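Local coordinates for protein molybdopterin synthase catalytic subunit (Homo sapiens, PDB 5MPO) that catalyses the conversion of precursor Z into molybdopterin, building the dithiolene group with two sulfur atoms delivered by the thiocarboxylated small subunit MOCS2A, at residues C[42-53]-C[106-117]; C[17-25]-C[75-86]. All blocks are in the same frame, centred on the assembly; numbering follows the deposited sequence.

Both contacts rest on the same mixed four-stranded sheet, whose strand order is 20-25, 91-99, 108-116, 45-52. Contact 1 joins the last two strands and is buried, about 7 Å from the centre of the chain. Contact 2 sits at the other margin, where strand 20-25 is overlaid by helix 73-88 near the surface. The two centres are about 14 Å apart and the nearest atoms about 5 Å, without touching; strand 91-99 lies between them. Along the chain the segments alternate, 17-25, 42-53, 75-86, 106-117, so the two contacts interlock the chain into one alpha/beta unit, with helix 73-88 laid over the outer strand 20-25 and strand 45-52 paired with a second copy of the protein.

Contact 1. Residues C[42-53]-C[106-117]; sequences LCGAISLFVGTT and SEASIIIAVSSA
Gly-51 faces both Ser-109 and Ile-110 in a classic beta bulge, and a second, where Gly-44 and Ala-45 both face Ser-116, lies toward the other end of this antiparallel pairing. At the first, Gly-51 N donates to Ile-110 O (3.0 Å), while Gly-51 O takes Ser-109 N at 2.7 Å, each donor tilted by 26-27° from the carbonyl plane. At the other, Gly-44 and Ala-45 share Ser-116 O, the bond from Gly-44 being weak. Between the bulges the register is regular, and straight bonds such as Ile-112 N to Phe-49 O (2.9 Å, 166° at the hydrogen) join the strands. Ile-110 CG2, the branch wedged between backbone N and carbonyl carbon, packs directly on the backbone of Gly-51 and meets the edge of the Phe-49 ring at CE2 (4.0 Å), the two side chains set nearly perpendicular. On the face of Leu-48 and Val-50, Leu-48 CD2 rests on Ala-113 CB at 3.7 Å. Val-50 and Ile-111 run alongside each other in the same direction. With CG1 of Val-50 anti to its nitrogen (chi1 178°), that methyl reaches Ala-108 CB at 3.8 Å. Helix 31-38 packs on this face through Leu-48, Ile-111 and Ala-113. Helix 119-136 covers the face of Ser-47, whose hydroxyl bonds Ser-122. Strand 45-52 also pairs antiparallel with a strand of the second subunit, and Thr-52 OG1 bonds Cys-43 O of that subunit. The arrangement is that of a sheet continued across a dimer interface, in the MoaE alpha/beta fold.

Contact 2. Residues C[17-25]-C[75-86]; sequences KSKDVINFT and ENEVRKICSDIR
Ile-22 leans from strand 20-25 onto Val-78 and Arg-79 of helix 73-88, the strand and helix segments running roughly antiparallel with their axes 9.2 Å apart at closest approach. From its CB two branches part: Ile-22 CG2, anti to the backbone nitrogen, meets Glu-75 CG at 3.9 Å, and Ile-22 CG1 passes Val-78 CG1 at 4.0 Å. At the tip, Ile-22 CD1 touches Val-78 CG1, abuts Arg-79 CG at 3.5 Å and comes near Cys-82 SG. The side chains of Ile-22 and Val-78 run past one another, pointing opposite ways. Further along, Val-78 CG2 lies at the edge of the Phe-24 ring, 4.1 Å from Phe-24 CZ. At the other end Asp-20 and Arg-86 reach for each other from opposing sides. The guanidinium grips side-on: NE (2.9 Å) and NH2 (2.7 Å) of Arg-86 both bond Asp-20 OD1, which lies within 4° of the guanidinium plane. The carboxylate is turned 44° from that plane, and both nitrogens approach from one face of it. Arg-86, extended from CG to NE, also bonds Lys-92 O through NH1. Shortening Arg-86 to an alanine removes these donors, which would probably leave Asp-20 OD1 without its cationic mate and Lys-92 O short of a bond. The chemistry is thus divided: an apolar seam of Ile-22, Phe-24 and Val-78 holds helix against strand, and one charged pair, near the C-terminal end of helix 73-88, ties it to the start of strand 20-25, probably keeping Asp-20 ionised.

Contact 1. Residues C[42-53]-C[106-117]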
loop_
_atom_site.group_PDB
_atom_site.type_symbol
_atom_site.label_atom_id
_atom_site.label_comp_id
_atom_site.label_asym_id
_atom_site.label_seq_id
_atom_site.Cartn_x
_atom_site.Cartn_y
_atom_site.Cartn_z
ATOM N N LEU C 42 17.503 -6.625 2.632
ATOM C CA LEU C 42 17.924 -5.336 2.090
ATOM C C LEU C 42 16.790 -4.316 2.017
ATOM O O LEU C 42 17.043 -3.205 1.616
ATOM C CB LEU C 42 18.493 -5.510 0.693
ATOM C CG LEU C 42 19.698 -6.466 0.622
ATOM C CD1 LEU C 42 19.809 -7.070 -0.777
ATOM C CD2 LEU C 42 21.000 -5.780 1.047
ATOM N N CYS C 43 15.562 -4.693 2.395
ATOM C CA CYS C 43 14.388 -3.864 2.206
ATOM C C CYS C 43 13.774 -3.476 3.518
ATOM O O CYS C 43 13.590 -4.324 4.405
ATOM C CB CYS C 43 13.348 -4.590 1.338
ATOM S SG CYS C 43 13.899 -4.560 -0.381
ATOM N N GLY C 44 13.477 -2.181 3.616
ATOM C CA GLY C 44 12.794 -1.560 4.734
ATOM C C GLY C 44 11.313 -1.313 4.530
ATOM O O GLY C 44 10.602 -1.063 5.501
ATOM N N ALA C 45 10.830 -1.384 3.292
ATOM C CA ALA C 45 9.422 -1.030 2.997
ATOM C C ALA C 45 8.742 -2.045 2.055
ATOM O O ALA C 45 9.305 -2.435 1.045
ATOM C CB ALA C 45 9.346 0.366 2.399
ATOM N N ILE C 46 7.533 -2.444 2.416
ATOM C CA ILE C 46 6.670 -3.249 1.590
ATOM C C ILE C 46 5.375 -2.497 1.503
ATOM O O ILE C 46 4.798 -2.205 2.568
ATOM C CB ILE C 46 6.408 -4.606 2.248
ATOM C CG1 ILE C 46 7.734 -5.351 2.388
ATOM C CG2 ILE C 46 5.412 -5.428 1.446
ATOM C CD1 ILE C 46 7.603 -6.695 3.063
ATOM N N SER C 47 4.944 -2.132 0.281
ATOM C CA SER C 47 3.576 -1.638 0.109
ATOM C C SER C 47 2.787 -2.768 -0.462
ATOM O O SER C 47 3.328 -3.554 -1.212
ATOM C CB SER C 47 3.484 -0.384 -0.772
ATOM O OG SER C 47 4.267 0.646 -0.173
ATOM N N LEU C 48 1.515 -2.847 -0.106
ATOM C CA LEU C 48 0.592 -3.830 -0.674
ATOM C C LEU C 48 -0.724 -3.198 -1.053
ATOM O O LEU C 48 -1.149 -2.220 -0.438
ATOM C CB LEU C 48 0.298 -4.975 0.293
ATOM C CG LEU C 48 1.478 -5.855 0.675
ATOM C CD1 LEU C 48 1.924 -5.501 2.065
ATOM C CD2 LEU C 48 1.105 -7.311 0.656
ATOM N N PHE C 49 -1.324 -3.734 -2.124
ATOM C CA PHE C 49 -2.674 -3.364 -2.517
ATOM C C PHE C 49 -3.497 -4.641 -2.575
ATOM O O PHE C 49 -3.047 -5.645 -3.115
ATOM C CB PHE C 49 -2.765 -2.613 -3.871
ATOM C CG PHE C 49 -4.200 -2.351 -4.268
ATOM C CD1 PHE C 49 -4.938 -1.335 -3.647
ATOM C CD2 PHE C 49 -4.865 -3.201 -5.164
ATOM C CE1 PHE C 49 -6.298 -1.145 -3.966
ATOM C CE2 PHE C 49 -6.219 -3.019 -5.501
ATOM C CZ PHE C 49 -6.939 -1.996 -4.889
ATOM N N VAL C 50 -4.698 -4.598 -2.028
ATOM C CA VAL C 50 -5.557 -5.773 -1.981
ATOM C C VAL C 50 -6.893 -5.314 -2.473
ATOM O O VAL C 50 -7.436 -4.336 -1.935
ATOM C CB VAL C 50 -5.691 -6.324 -0.577
ATOM C CG1 VAL C 50 -6.638 -7.520 -0.543
ATOM C CG2 VAL C 50 -4.319 -6.662 -0.016
ATOM N N GLY C 51 -7.370 -5.983 -3.531
ATOM C CA GLY C 51 -8.632 -5.671 -4.189
ATOM C C GLY C 51 -9.607 -6.734 -3.713
ATOM O O GLY C 51 -9.322 -7.923 -3.783
ATOM N N THR C 52 -10.760 -6.284 -3.250
ATOM C CA THR C 52 -11.772 -7.115 -2.615
ATOM C C THR C 52 -13.118 -6.866 -3.259
ATOM O O THR C 52 -13.401 -5.767 -3.705
ATOM C CB THR C 52 -11.908 -6.804 -1.107
ATOM O OG1 THR C 52 -11.927 -5.385 -0.892
ATOM C CG2 THR C 52 -10.772 -7.411 -0.340
ATOM N N THR C 53 -13.955 -7.903 -3.280
ATOM C CA THR C 53 -15.296 -7.793 -3.821
ATOM C C THR C 53 -16.191 -6.976 -2.852
ATOM O O THR C 53 -16.346 -7.335 -1.684
ATOM C CB THR C 53 -15.926 -9.181 -4.058
ATOM O OG1 THR C 53 -15.151 -9.930 -5.004
ATOM C CG2 THR C 53 -17.365 -9.018 -4.580
ATOM N N SER C 106 -15.925 -9.622 0.111
ATOM C CA SER C 106 -14.855 -9.515 1.094
ATOM C C SER C 106 -13.644 -10.412 0.899
ATOM O O SER C 106 -12.736 -10.359 1.704
ATOM C CB SER C 106 -15.399 -9.635 2.521
ATOM O OG SER C 106 -16.124 -8.449 2.788
ATOM N N GLU C 107 -13.593 -11.212 -0.159
ATOM C CA GLU C 107 -12.380 -11.992 -0.458
ATOM C C GLU C 107 -11.651 -11.278 -1.566
ATOM O O GLU C 107 -12.239 -10.460 -2.317
ATOM C CB GLU C 107 -12.718 -13.419 -0.827
ATOM C CG GLU C 107 -13.389 -14.173 0.315
ATOM C CD GLU C 107 -13.723 -15.607 -0.050
ATOM O OE1 GLU C 107 -13.253 -16.144 -1.074
ATOM O OE2 GLU C 107 -14.513 -16.205 0.669
ATOM N N ALA C 108 -10.355 -11.536 -1.623
ATOM C CA ALA C 108 -9.456 -10.771 -2.477
ATOM C C ALA C 108 -9.461 -11.288 -3.881
ATOM O O ALA C 108 -9.292 -12.494 -4.089
ATOM C CB ALA C 108 -8.018 -10.816 -1.908
ATOM N N SER C 109 -9.619 -10.378 -4.838
ATOM C CA SER C 109 -9.390 -10.665 -6.269
ATOM C C SER C 109 -7.926 -10.415 -6.763
ATOM O O SER C 109 -7.506 -10.955 -7.790
ATOM C CB SER C 109 -10.338 -9.821 -7.121
ATOM O OG SER C 109 -10.064 -8.434 -7.038
ATOM N N ILE C 110 -7.201 -9.543 -6.077
ATOM C CA ILE C 110 -5.862 -9.137 -6.482
ATOM C C ILE C 110 -5.061 -8.789 -5.235
ATOM O O ILE C 110 -5.602 -8.246 -4.276
ATOM C CB ILE C 110 -5.859 -7.963 -7.530
ATOM C CG1 ILE C 110 -4.444 -7.567 -7.867
ATOM C CG2 ILE C 110 -6.556 -6.731 -7.041
ATOM C CD1 ILE C 110 -4.238 -7.001 -9.241
ATOM N N ILE C 111 -3.778 -9.120 -5.251
ATOM C CA ILE C 111 -2.881 -8.665 -4.217
ATOM C C ILE C 111 -1.636 -8.380 -4.987
ATOM O O ILE C 111 -1.105 -9.244 -5.704
ATOM C CB ILE C 111 -2.623 -9.719 -3.122
ATOM C CG1 ILE C 111 -3.875 -10.036 -2.321
ATOM C CG2 ILE C 111 -1.563 -9.297 -2.124
ATOM C CD1 ILE C 111 -3.648 -11.213 -1.374
ATOM N N ILE C 112 -1.178 -7.145 -4.825
ATOM C CA ILE C 112 0.093 -6.652 -5.339
ATOM C C ILE C 112 0.938 -6.220 -4.155
ATOM O O ILE C 112 0.450 -5.546 -3.224
ATOM C CB ILE C 112 -0.124 -5.451 -6.256
ATOM C CG1 ILE C 112 -0.945 -5.855 -7.483
ATOM C CG2 ILE C 112 1.213 -4.932 -6.733
ATOM C CD1 ILE C 112 -1.579 -4.713 -8.250
ATOM N N ALA C 113 2.190 -6.619 -4.188
ATOM C CA ALA C 113 3.144 -6.235 -3.199
ATOM C C ALA C 113 4.480 -5.842 -3.870
ATOM O O ALA C 113 4.901 -6.488 -4.819
ATOM C CB ALA C 113 3.347 -7.392 -2.237
ATOM N N VAL C 114 5.143 -4.816 -3.329
ATOM C CA VAL C 114 6.473 -4.382 -3.751
ATOM C C VAL C 114 7.322 -4.089 -2.552
ATOM O O VAL C 114 6.847 -3.405 -1.647
ATOM C CB VAL C 114 6.415 -3.076 -4.606
ATOM C CG1 VAL C 114 7.818 -2.698 -5.081
ATOM C CG2 VAL C 114 5.506 -3.276 -5.811
ATOM N N SER C 115 8.568 -4.574 -2.557
ATOM C CA SER C 115 9.577 -4.224 -1.509
ATOM C C SER C 115 10.685 -3.360 -2.065
ATOM O O SER C 115 11.093 -3.533 -3.188
ATOM C CB SER C 115 10.222 -5.480 -0.883
ATOM O OG SER C 115 10.834 -6.307 -1.885
ATOM N N SER C 116 11.192 -2.442 -1.272
ATOM C CA SER C 116 12.370 -1.642 -1.665
ATOM C C SER C 116 13.087 -1.144 -0.398
ATOM O O SER C 116 12.579 -1.278 0.702
ATOM C CB SER C 116 11.952 -0.432 -2.504
ATOM O OG SER C 116 11.006 0.333 -1.775
ATOM N N ALA C 117 14.242 -0.533 -0.587
ATOM C CA ALA C 117 15.040 0.010 0.521
ATOM C C ALA C 117 14.312 1.147 1.249
ATOM O O ALA C 117 14.257 1.115 2.520
ATOM C CB ALA C 117 16.460 0.409 0.050
#

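Contact 2. Residues C[17-25]-C[75-86]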
loop_
_atom_site.group_PDB
_atom_site.type_symbol
_atom_site.label_atom_id
_atom_site.label_comp_id
_atom_site.label_asym_id
_atom_site.label_seq_id
_atom_site.Cartn_x
_atom_site.Cartn_y
_atom_site.Cartn_z
ATOM N N LYS C 17 18.834 -12.520 -5.673
ATOM C CA LYS C 17 18.276 -12.194 -6.990
ATOM C C LYS C 17 16.949 -11.438 -6.756
ATOM O O LYS C 17 16.169 -11.779 -5.859
ATOM C CB LYS C 17 18.051 -13.451 -7.870
ATOM N N SER C 18 16.737 -10.395 -7.554
ATOM C CA SER C 18 15.430 -9.749 -7.675
ATOM C C SER C 18 14.422 -10.677 -8.298
ATOM O O SER C 18 14.743 -11.339 -9.285
ATOM C CB SER C 18 15.545 -8.525 -8.551
ATOM O OG SER C 18 16.112 -7.510 -7.788
ATOM N N LYS C 19 13.199 -10.651 -7.780
ATOM C CA LYS C 19 12.129 -11.560 -8.224
ATOM C C LYS C 19 10.908 -10.782 -8.665
ATOM O O LYS C 19 10.554 -9.762 -8.028
ATOM C CB LYS C 19 11.672 -12.497 -7.126
ATOM C CG LYS C 19 12.784 -13.243 -6.431
ATOM C CD LYS C 19 12.263 -14.175 -5.335
ATOM C CE LYS C 19 11.983 -13.418 -4.035
ATOM N NZ LYS C 19 11.167 -14.173 -3.045
ATOM N N ASP C 20 10.293 -11.258 -9.756
ATOM C CA ASP C 20 8.989 -10.847 -10.216
ATOM C C ASP C 20 8.133 -12.124 -10.080
ATOM O O ASP C 20 8.294 -13.015 -10.853
ATOM C CB ASP C 20 9.048 -10.434 -11.685
ATOM C CG ASP C 20 9.741 -9.089 -11.927
ATOM O OD1 ASP C 20 9.723 -8.181 -11.078
ATOM O OD2 ASP C 20 10.289 -8.883 -13.010
ATOM N N VAL C 21 7.242 -12.210 -9.107
ATOM C CA VAL C 21 6.428 -13.406 -8.859
ATOM C C VAL C 21 5.003 -13.087 -9.307
ATOM O O VAL C 21 4.335 -12.212 -8.745
ATOM C CB VAL C 21 6.409 -13.736 -7.360
ATOM C CG1 VAL C 21 5.606 -14.998 -7.068
ATOM C CG2 VAL C 21 7.838 -13.850 -6.825
ATOM N N ILE C 22 4.552 -13.793 -10.334
ATOM C CA ILE C 22 3.308 -13.517 -10.996
ATOM C C ILE C 22 2.486 -14.786 -11.040
ATOM O O ILE C 22 2.935 -15.805 -11.559
ATOM C CB ILE C 22 3.560 -13.068 -12.440
ATOM C CG1 ILE C 22 4.466 -11.845 -12.423
ATOM C CG2 ILE C 22 2.216 -12.737 -13.126
ATOM C CD1 ILE C 22 4.915 -11.375 -13.762
ATOM N N ASN C 23 1.260 -14.697 -10.554
ATOM C CA ASN C 23 0.410 -15.818 -10.484
ATOM C C ASN C 23 -1.042 -15.483 -10.681
ATOM O O ASN C 23 -1.613 -14.667 -9.943
ATOM C CB ASN C 23 0.574 -16.471 -9.131
ATOM C CG ASN C 23 -0.097 -17.820 -9.067
ATOM O OD1 ASN C 23 -0.531 -18.331 -10.064
ATOM N ND2 ASN C 23 -0.181 -18.386 -7.889
ATOM N N PHE C 24 -1.631 -16.143 -11.676
ATOM C CA PHE C 24 -3.080 -16.214 -11.842
ATOM C C PHE C 24 -3.608 -17.542 -11.360
ATOM O O PHE C 24 -3.003 -18.576 -11.623
ATOM C CB PHE C 24 -3.401 -15.985 -13.288
ATOM C CG PHE C 24 -3.128 -14.586 -13.720
ATOM C CD1 PHE C 24 -1.842 -14.182 -13.999
ATOM C CD2 PHE C 24 -4.157 -13.657 -13.800
ATOM C CE1 PHE C 24 -1.577 -12.883 -14.408
ATOM C CE2 PHE C 24 -3.921 -12.356 -14.204
ATOM C CZ PHE C 24 -2.625 -11.960 -14.492
ATOM N N THR C 25 -4.710 -17.543 -10.615
ATOM C CA THR C 25 -5.074 -18.752 -9.856
ATOM C C THR C 25 -6.513 -18.723 -9.396
ATOM O O THR C 25 -7.081 -17.650 -9.211
ATOM C CB THR C 25 -4.150 -18.896 -8.657
ATOM O OG1 THR C 25 -4.523 -20.028 -7.902
ATOM C CG2 THR C 25 -4.252 -17.689 -7.727
ATOM N N GLU C 75 -0.420 -12.586 -18.182
ATOM C CA GLU C 75 0.903 -12.819 -17.617
ATOM C C GLU C 75 2.005 -11.969 -18.241
ATOM O O GLU C 75 2.757 -11.277 -17.528
ATOM C CB GLU C 75 1.280 -14.261 -17.705
ATOM C CG GLU C 75 2.167 -14.675 -16.549
ATOM C CD GLU C 75 2.035 -16.145 -16.248
ATOM O OE1 GLU C 75 3.050 -16.722 -15.773
ATOM O OE2 GLU C 75 0.915 -16.690 -16.494
ATOM N N ASN C 76 2.078 -11.987 -19.565
ATOM C CA ASN C 76 3.106 -11.224 -20.235
ATOM C C ASN C 76 2.946 -9.726 -19.907
ATOM O O ASN C 76 3.976 -9.010 -19.730
ATOM C CB ASN C 76 3.097 -11.446 -21.739
ATOM C CG ASN C 76 4.398 -10.986 -22.402
ATOM O OD1 ASN C 76 5.487 -11.386 -21.976
ATOM N ND2 ASN C 76 4.299 -10.144 -23.452
ATOM N N GLU C 77 1.692 -9.274 -19.797
ATOM C CA GLU C 77 1.421 -7.843 -19.668
ATOM C C GLU C 77 1.811 -7.391 -18.276
ATOM O O GLU C 77 2.407 -6.345 -18.107
ATOM C CB GLU C 77 -0.026 -7.449 -19.978
ATOM C CG GLU C 77 -0.374 -7.345 -21.455
ATOM C CD GLU C 77 0.368 -6.320 -22.271
ATOM O OE1 GLU C 77 0.282 -5.107 -21.994
ATOM O OE2 GLU C 77 0.972 -6.728 -23.291
ATOM N N VAL C 78 1.569 -8.234 -17.303
ATOM C CA VAL C 78 2.108 -8.011 -15.984
ATOM C C VAL C 78 3.662 -8.054 -15.969
ATOM O O VAL C 78 4.263 -7.214 -15.313
ATOM C CB VAL C 78 1.522 -8.982 -14.979
ATOM C CG1 VAL C 78 2.174 -8.806 -13.596
ATOM C CG2 VAL C 78 -0.001 -8.791 -14.878
ATOM N N ARG C 79 4.303 -8.939 -16.729
ATOM C CA ARG C 79 5.759 -8.915 -16.814
ATOM C C ARG C 79 6.229 -7.582 -17.354
ATOM O O ARG C 79 7.286 -7.110 -16.987
ATOM C CB ARG C 79 6.362 -10.082 -17.666
ATOM C CG ARG C 79 6.254 -11.455 -16.979
ATOM C CD ARG C 79 6.960 -12.644 -17.658
ATOM N NE ARG C 79 6.422 -12.882 -19.013
ATOM C CZ ARG C 79 5.539 -13.833 -19.384
ATOM N NH1 ARG C 79 5.055 -14.734 -18.523
ATOM N NH2 ARG C 79 5.120 -13.878 -20.654
ATOM N N LYS C 80 5.499 -7.009 -18.290
ATOM C CA LYS C 80 5.873 -5.712 -18.783
ATOM C C LYS C 80 5.729 -4.634 -17.691
ATOM O O LYS C 80 6.577 -3.746 -17.545
ATOM C CB LYS C 80 5.019 -5.296 -19.968
ATOM C CG LYS C 80 5.489 -5.880 -21.274
ATOM C CD LYS C 80 4.516 -5.440 -22.318
ATOM C CE LYS C 80 4.545 -6.402 -23.486
ATOM N NZ LYS C 80 3.342 -6.076 -24.324
ATOM N N ILE C 81 4.642 -4.704 -16.948
ATOM C CA ILE C 81 4.518 -3.806 -15.820
ATOM C C ILE C 81 5.694 -3.922 -14.826
ATOM O O ILE C 81 6.232 -2.882 -14.336
ATOM C CB ILE C 81 3.170 -4.024 -15.155
ATOM C CG1 ILE C 81 2.095 -3.424 -16.052
ATOM C CG2 ILE C 81 3.139 -3.463 -13.721
ATOM C CD1 ILE C 81 0.731 -3.884 -15.590
ATOM N N CYS C 82 6.086 -5.157 -14.517
ATOM C CA CYS C 82 7.264 -5.385 -13.639
ATOM C C CYS C 82 8.526 -4.689 -14.147
ATOM O O CYS C 82 9.259 -3.990 -13.421
ATOM C CB CYS C 82 7.501 -6.860 -13.421
ATOM S SG CYS C 82 6.185 -7.543 -12.364
ATOM N N SER C 83 8.714 -4.827 -15.431
ATOM C CA SER C 83 9.911 -4.392 -16.081
ATOM C C SER C 83 9.916 -2.850 -16.170
ATOM O O SER C 83 10.912 -2.183 -15.981
ATOM C CB SER C 83 9.944 -5.119 -17.447
ATOM O OG SER C 83 10.959 -4.625 -18.263
ATOM N N ASP C 84 8.773 -2.264 -16.449
ATOM C CA ASP C 84 8.691 -0.830 -16.488
ATOM C C ASP C 84 8.877 -0.221 -15.097
ATOM O O ASP C 84 9.540 0.789 -14.942
ATOM C CB ASP C 84 7.361 -0.455 -17.093
ATOM C CG ASP C 84 7.333 -0.728 -18.646
ATOM O OD1 ASP C 84 8.405 -0.835 -19.315
ATOM O OD2 ASP C 84 6.239 -0.803 -19.195
ATOM N N ILE C 85 8.297 -0.844 -14.097
ATOM C CA ILE C 85 8.506 -0.437 -12.743
ATOM C C ILE C 85 9.990 -0.410 -12.418
ATOM O O ILE C 85 10.467 0.574 -11.886
ATOM C CB ILE C 85 7.780 -1.340 -11.746
ATOM C CG1 ILE C 85 6.286 -0.986 -11.722
ATOM C CG2 ILE C 85 8.364 -1.194 -10.358
ATOM C CD1 ILE C 85 5.456 -1.942 -10.913
ATOM N N ARG C 86 10.721 -1.443 -12.787
ATOM C CA ARG C 86 12.164 -1.463 -12.499
ATOM C C ARG C 86 12.982 -0.463 -13.358
ATOM O O ARG C 86 14.126 -0.197 -13.061
ATOM C CB ARG C 86 12.720 -2.865 -12.680
ATOM C CG ARG C 86 12.181 -3.855 -11.698
ATOM C CD ARG C 86 12.617 -5.271 -12.058
ATOM N NE ARG C 86 11.942 -6.271 -11.204
ATOM C CZ ARG C 86 12.201 -6.505 -9.921
ATOM N NH1 ARG C 86 13.148 -5.863 -9.287
ATOM N NH2 ARG C 86 11.513 -7.428 -9.262
#